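Local structure of Aac(6')-ib (1V0C) at residues Asp103-Glu108 / Thr179-Pro184; Arg115-Leu120 / Thr150-Asp155. The protein probably transfers an acetyl group from acetyl-CoA to the 6'-amino group of aminoglycosides such as kanamycin B, and so confers antibiotic resistance. The protein carries 2 engineered substitutions. All coordinates share one frame; numbering follows the deposited sequence. Where two conformers were deposited one is given.

Contact 1. Residues Asp103-Glu108 / Thr179-Pro184; sequences DGWWEE and TTPDGP. Engineered in segment 103-108: Trp105 (natural residue Arg). Engineered in segment 179-184: Asp182 (natural residue Tyr). With KNC (kanamycin c), chain C.
With CG anti to its own carbonyl carbon (chi1 -71°), Trp105 lays its indole against Pro181. The proline ring covers one face in a CH-pi contact: CD of Pro181 stands 3.5 Å from the centroid of the six-membered ring of Trp105, only 11° off the normal. On the opposite face lies the kanamycin ring carbon C7, displaced toward the rim. The engineered Trp105 is thus sandwiched between Pro181 and the drug. At its edge, in plane, sits OD2 of Asp182, also engineered, 3.6 Å from Trp105 CH2, the carboxylate almost perpendicular to the ring. Pro181 rides on a type I turn from Thr180 to Gly183. The backbone points CB of Thr180 at Trp105 CZ3 (3.5 Å), while chi1 (79°) aims Thr180 OG1 back at a lone pair of Gly183 O, 2.9 Å away. Asp103 and Trp106 also meet the drug. Asp103 OD2 accepts from O14 (2.7 Å) and N4 (2.9 Å) of kanamycin, while amine N3 lies in the plane of the Trp106 ring, at its edge. On this wall of the aminoglycoside pocket the segments therefore meet chiefly through the indole, without a bond between them; the polar bonds run within the turn or from kanamycin to Asp103.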
# COMPACT_ATOMS: atom_id res chain seq x y z
N ASP A 103 -11.84 1.94 -13.89
CA ASP A 103 -12.06 3.35 -13.45
C ASP A 103 -10.95 4.36 -13.82
O ASP A 103 -10.70 5.29 -13.05
CB ASP A 103 -12.31 3.47 -11.93
CG ASP A 103 -13.14 2.31 -11.35
OD1 ASP A 103 -14.18 1.93 -11.96
OD2 ASP A 103 -12.74 1.81 -10.26
N GLY A 104 -10.32 4.21 -14.98
CA GLY A 104 -9.23 5.12 -15.40
C GLY A 104 -7.86 4.80 -14.83
O GLY A 104 -6.85 5.46 -15.16
N TRP A 105 -7.80 3.77 -13.97
CA TRP A 105 -6.56 3.34 -13.31
C TRP A 105 -5.65 2.45 -14.17
O TRP A 105 -6.10 1.42 -14.71
CB TRP A 105 -6.89 2.63 -12.01
CG TRP A 105 -7.40 3.54 -10.96
CD1 TRP A 105 -8.71 3.72 -10.58
CD2 TRP A 105 -6.62 4.41 -10.12
NE1 TRP A 105 -8.78 4.65 -9.57
CE2 TRP A 105 -7.52 5.08 -9.26
CE3 TRP A 105 -5.25 4.68 -10.03
CZ2 TRP A 105 -7.09 6.01 -8.31
CZ3 TRP A 105 -4.82 5.59 -9.09
CH2 TRP A 105 -5.74 6.26 -8.24
N TRP A 106 -4.39 2.85 -14.30
CA TRP A 106 -3.32 2.01 -14.92
C TRP A 106 -3.66 1.50 -16.32
O TRP A 106 -3.36 0.37 -16.67
CB TRP A 106 -2.88 0.87 -13.96
CG TRP A 106 -2.74 1.42 -12.59
CD1 TRP A 106 -3.49 1.10 -11.49
CD2 TRP A 106 -1.88 2.50 -12.20
NE1 TRP A 106 -3.13 1.90 -10.42
CE2 TRP A 106 -2.15 2.77 -10.82
CE3 TRP A 106 -0.90 3.26 -12.86
CZ2 TRP A 106 -1.47 3.76 -10.10
CZ3 TRP A 106 -0.23 4.25 -12.15
CH2 TRP A 106 -0.52 4.49 -10.78
N GLU A 107 -4.25 2.37 -17.13
CA GLU A 107 -4.72 1.96 -18.48
C GLU A 107 -3.63 1.60 -19.49
O GLU A 107 -3.91 0.92 -20.46
CB GLU A 107 -5.64 3.02 -19.06
CG GLU A 107 -6.94 3.13 -18.31
CD GLU A 107 -7.87 4.13 -18.94
OE1 GLU A 107 -7.38 4.99 -19.71
OE2 GLU A 107 -9.08 4.05 -18.66
N GLU A 108 -2.40 2.06 -19.26
CA GLU A 108 -1.28 1.70 -20.13
C GLU A 108 -0.56 0.42 -19.69
O GLU A 108 0.37 -0.03 -20.35
CB GLU A 108 -0.26 2.84 -20.19
CG GLU A 108 -0.81 4.19 -20.68
CD GLU A 108 0.19 5.34 -20.48
OE1 GLU A 108 -0.27 6.51 -20.37
OE2 GLU A 108 1.44 5.08 -20.41
N THR A 179 -0.45 10.78 -14.54
CA THR A 179 -1.76 11.27 -14.15
C THR A 179 -2.62 10.08 -13.80
O THR A 179 -2.65 9.10 -14.54
CB THR A 179 -2.46 12.03 -15.31
OG1 THR A 179 -1.56 13.01 -15.82
CG2 THR A 179 -3.72 12.74 -14.78
N THR A 180 -3.29 10.15 -12.65
CA THR A 180 -4.20 9.08 -12.23
C THR A 180 -5.57 9.70 -11.97
O THR A 180 -5.70 10.93 -11.99
CB THR A 180 -3.72 8.37 -10.94
OG1 THR A 180 -4.03 9.17 -9.78
CG2 THR A 180 -2.21 8.03 -10.97
N PRO A 181 -6.61 8.87 -11.75
CA PRO A 181 -7.89 9.44 -11.30
C PRO A 181 -7.83 10.22 -9.98
O PRO A 181 -8.69 11.06 -9.74
CB PRO A 181 -8.81 8.21 -11.16
CG PRO A 181 -8.17 7.17 -12.10
CD PRO A 181 -6.69 7.41 -11.94
N ASP A 182 -6.86 9.95 -9.11
CA ASP A 182 -6.62 10.80 -7.94
C ASP A 182 -5.63 11.98 -8.20
O ASP A 182 -5.01 12.48 -7.23
CB ASP A 182 -6.07 9.97 -6.75
CG ASP A 182 -7.11 9.01 -6.12
OD1 ASP A 182 -8.33 9.11 -6.40
OD2 ASP A 182 -6.65 8.14 -5.32
N GLY A 183 -5.44 12.42 -9.45
CA GLY A 183 -4.49 13.52 -9.74
C GLY A 183 -3.09 13.01 -10.09
O GLY A 183 -2.87 11.80 -10.14
N PRO A 184 -2.11 13.93 -10.36
CA PRO A 184 -0.74 13.45 -10.66
C PRO A 184 -0.16 12.67 -9.51
O PRO A 184 -0.50 12.94 -8.36
CB PRO A 184 0.09 14.74 -10.86
CG PRO A 184 -0.80 15.86 -10.39
CD PRO A 184 -2.23 15.40 -10.43
C2 KNC C . -6.75 5.47 -1.38
C3 KNC C . -6.38 6.98 -1.50
C4 KNC C . -4.99 7.23 -0.90
C5 KNC C . -4.02 6.28 -1.58
C6 KNC C . -2.84 6.32 -0.73
C7 KNC C . -5.13 2.64 -7.05
C8 KNC C . -6.09 2.05 -6.00
C9 KNC C . -6.43 3.09 -4.91
C10 KNC C . -5.17 3.76 -4.30
C11 KNC C . -4.15 4.30 -5.39
C12 KNC C . -3.83 3.17 -6.40
C13 KNC C . -8.05 0.62 -6.34
C14 KNC C . -8.71 -0.05 -7.56
C15 KNC C . -9.78 0.86 -8.18
C16 KNC C . -10.83 1.28 -7.12
C17 KNC C . -10.14 1.92 -5.89
C18 KNC C . -11.21 2.38 -4.84
N2 KNC C . -2.94 4.90 -4.76
N3 KNC C . -4.92 1.65 -8.16
N4 KNC C . -10.47 0.20 -9.30
C1 KNC C . -5.67 4.56 -2.04
O5 KNC C . -4.39 4.87 -1.52
O7 KNC C . -7.37 7.87 -0.92
O8 KNC C . -4.54 8.58 -1.13
O9 KNC C . -5.63 4.80 -3.46
O1 KNC C . -1.82 5.65 -1.45
O10 KNC C . -7.21 2.48 -3.86
O11 KNC C . -7.27 1.79 -6.76
O12 KNC C . -9.09 1.00 -5.35
O13 KNC C . -7.72 -0.37 -8.54
O14 KNC C . -11.72 2.22 -7.74
O15 KNC C . -10.94 1.83 -3.54
N6 KNC C . -8.01 5.21 -2.06

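Contact 2. Residues Arg115-Leu120 / Thr150-Asp155. With KNC (kanamycin c), chain C.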
# COMPACT_ATOMS: atom_id res chain seq x y z
N ARG A 115 2.13 -5.48 -9.43
CA ARG A 115 1.31 -5.21 -8.26
C ARG A 115 1.58 -3.81 -7.74
O ARG A 115 2.72 -3.39 -7.68
CB ARG A 115 1.61 -6.22 -7.14
CG ARG A 115 1.36 -7.70 -7.51
CD ARG A 115 -0.15 -8.09 -7.60
NE ARG A 115 -0.26 -9.48 -8.09
CZ ARG A 115 -0.23 -9.82 -9.38
NH1 ARG A 115 -0.13 -8.87 -10.32
NH2 ARG A 115 -0.30 -11.09 -9.74
N GLY A 116 0.53 -3.11 -7.35
CA GLY A 116 0.70 -1.84 -6.66
C GLY A 116 0.39 -1.99 -5.18
O GLY A 116 -0.27 -2.94 -4.78
N ILE A 117 0.93 -1.06 -4.38
CA ILE A 117 0.69 -1.00 -2.93
C ILE A 117 0.30 0.40 -2.44
O ILE A 117 0.72 1.44 -3.03
CB ILE A 117 1.89 -1.53 -2.11
CG1 ILE A 117 3.14 -0.68 -2.37
CG2 ILE A 117 2.15 -3.02 -2.43
CD1 ILE A 117 4.29 -0.98 -1.40
N ASP A 118 -0.51 0.41 -1.38
CA ASP A 118 -0.86 1.60 -0.60
C ASP A 118 -0.85 1.18 0.87
O ASP A 118 -1.15 0.03 1.18
CB ASP A 118 -2.28 2.08 -0.93
CG ASP A 118 -2.48 2.33 -2.40
OD1 ASP A 118 -2.01 3.38 -2.88
OD2 ASP A 118 -3.15 1.51 -3.07
N GLN A 119 -0.51 2.09 1.77
CA GLN A 119 -0.51 1.73 3.18
C GLN A 119 -0.59 2.96 4.07
O GLN A 119 -0.38 4.08 3.62
CB GLN A 119 0.69 0.83 3.55
CG GLN A 119 2.06 1.52 3.57
CD GLN A 119 2.43 2.12 2.23
OE1 GLN A 119 2.44 1.43 1.18
NE2 GLN A 119 2.76 3.42 2.25
N LEU A 120 -0.91 2.74 5.34
CA LEU A 120 -0.96 3.80 6.33
C LEU A 120 -0.59 3.21 7.70
O LEU A 120 -0.78 2.02 7.94
CB LEU A 120 -2.37 4.42 6.38
CG LEU A 120 -3.57 3.54 6.80
CD1 LEU A 120 -3.88 3.64 8.32
CD2 LEU A 120 -4.83 3.86 5.99
N THR A 150 6.05 -9.51 -11.06
CA THR A 150 7.27 -9.10 -11.77
C THR A 150 7.85 -7.81 -11.22
O THR A 150 9.07 -7.60 -11.32
CB THR A 150 7.01 -8.90 -13.25
OG1 THR A 150 5.88 -8.02 -13.40
CG2 THR A 150 6.76 -10.26 -13.97
N LYS A 151 6.99 -6.97 -10.66
CA LYS A 151 7.34 -5.59 -10.29
C LYS A 151 6.28 -5.00 -9.39
O LYS A 151 5.08 -5.26 -9.55
CB LYS A 151 7.49 -4.73 -11.57
CG LYS A 151 7.78 -3.22 -11.38
CD LYS A 151 8.05 -2.57 -12.76
CE LYS A 151 6.74 -2.17 -13.45
NZ LYS A 151 6.91 -1.59 -14.82
N ILE A 152 6.72 -4.26 -8.39
CA ILE A 152 5.78 -3.59 -7.51
C ILE A 152 5.81 -2.10 -7.84
O ILE A 152 6.87 -1.52 -8.06
CB ILE A 152 6.06 -3.91 -6.02
CG1 ILE A 152 6.01 -5.43 -5.81
CG2 ILE A 152 5.02 -3.24 -5.12
CD1 ILE A 152 6.68 -5.91 -4.57
N GLN A 153 4.63 -1.49 -7.90
CA GLN A 153 4.54 -0.05 -8.16
C GLN A 153 3.87 0.60 -6.97
O GLN A 153 3.20 -0.06 -6.18
CB GLN A 153 3.73 0.23 -9.43
CG GLN A 153 2.25 -0.14 -9.30
CD GLN A 153 1.45 0.23 -10.53
OE1 GLN A 153 1.90 0.05 -11.67
NE2 GLN A 153 0.25 0.76 -10.32
N THR A 154 4.09 1.91 -6.84
CA THR A 154 3.31 2.73 -5.90
C THR A 154 3.20 4.15 -6.46
O THR A 154 3.96 4.53 -7.35
CB THR A 154 3.86 2.66 -4.45
OG1 THR A 154 2.92 3.26 -3.55
CG2 THR A 154 5.23 3.33 -4.31
N ASP A 155 2.23 4.92 -5.97
CA ASP A 155 1.91 6.20 -6.62
C ASP A 155 1.57 7.29 -5.60
O ASP A 155 0.49 7.82 -5.66
CB ASP A 155 0.72 6.02 -7.57
CG ASP A 155 -0.54 5.61 -6.85
OD1 ASP A 155 -0.46 4.96 -5.78
OD2 ASP A 155 -1.63 5.93 -7.35
C2 KNC C . -6.75 5.47 -1.38
C3 KNC C . -6.38 6.98 -1.50
C4 KNC C . -4.99 7.23 -0.90
C5 KNC C . -4.02 6.28 -1.58
C6 KNC C . -2.84 6.32 -0.73
C7 KNC C . -5.13 2.64 -7.05
C8 KNC C . -6.09 2.05 -6.00
C9 KNC C . -6.43 3.09 -4.91
C10 KNC C . -5.17 3.76 -4.30
C11 KNC C . -4.15 4.30 -5.39
C12 KNC C . -3.83 3.17 -6.40
C13 KNC C . -8.05 0.62 -6.34
C14 KNC C . -8.71 -0.05 -7.56
C15 KNC C . -9.78 0.86 -8.18
C16 KNC C . -10.83 1.28 -7.12
C17 KNC C . -10.14 1.92 -5.89
C18 KNC C . -11.21 2.38 -4.84
N2 KNC C . -2.94 4.90 -4.76
N3 KNC C . -4.92 1.65 -8.16
N4 KNC C . -10.47 0.20 -9.30
C1 KNC C . -5.67 4.56 -2.04
O5 KNC C . -4.39 4.87 -1.52
O7 KNC C . -7.37 7.87 -0.92
O8 KNC C . -4.54 8.58 -1.13
O9 KNC C . -5.63 4.80 -3.46
O1 KNC C . -1.82 5.65 -1.45
O10 KNC C . -7.21 2.48 -3.86
O11 KNC C . -7.27 1.79 -6.76
O12 KNC C . -9.09 1.00 -5.35
O13 KNC C . -7.72 -0.37 -8.54
O14 KNC C . -11.72 2.22 -7.74
O15 KNC C . -10.94 1.83 -3.54
N6 KNC C . -8.01 5.21 -2.06
O HOH W 1 -0.13 2.30 -5.70
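Backbone hydrogen bonds join Arg115-Leu120 to Thr150-Asp155 as parallel strands, pairing Arg115 with Ile152 and Gly116 with Gln153. Arg115 N donates to Lys151 O (3.0 Å), Gln153 N to Arg115 O (2.7 Å) and Ile117 N to Gln153 O (3.1 Å). There the backbone bonds end: the strand directions diverge by 40°, the splay of the central parallel strands in the GNAT fold where acetyl-CoA binds, with Thr154 beside the cofactor and Gln119 among its ligands. Beyond these bonds a side chain takes over: Thr154 OG1, anti to its backbone N (chi1 -169°), donates to Ile117 O at 2.9 Å, and a water that also donates to Ile117 O reaches on to Asp155 OD1. Apolar contact is modest; Ile117 CG2 meets Ile152 CG2, and Gln153 CG lies over the CA of Gly116. Asp118 OD1 and Asp155 OD1 approach to 3.6 Å, an arrangement made intelligible by kanamycin amine N2, which donates to both, at 2.6 Å to Asp118 OD1 and 2.7 Å to Asp155 OD1. Kanamycin O1 also donates to Asp118 OD1 (2.7 Å). Gln94 holds the other oxygen of Asp118, and Tyr96 and Tyr187 hold the amide of Gln153. In this beta-alpha-beta unit helix 131-144 packs on Ile117 and Ile152 through Leu139, Leu143, Val140 and Phe144, while strands 88-97 and 183-191 flank the pair within the sheet.

Overall arrangement
Followed from the N terminus, the chain completes strand 88-97 and enters the loop holding Asp103-Glu108, the first half of contact 1, before strand 114-121 opens contact 2. Contact 2 closes first, when the chain returns through helix 131-144 to strand 151-154. Contact 1 closes only at the turn between strands 173-180 and 183-191, so contact 2 is nested inside its loop. Their centres lie 14 Å apart, yet they touch: Trp106 packs on Gln153 and Asp155, and Trp105 on Asp155. One ties central strands together, the other brings a loop to a hairpin at the sheet's end, and both line the kanamycin site.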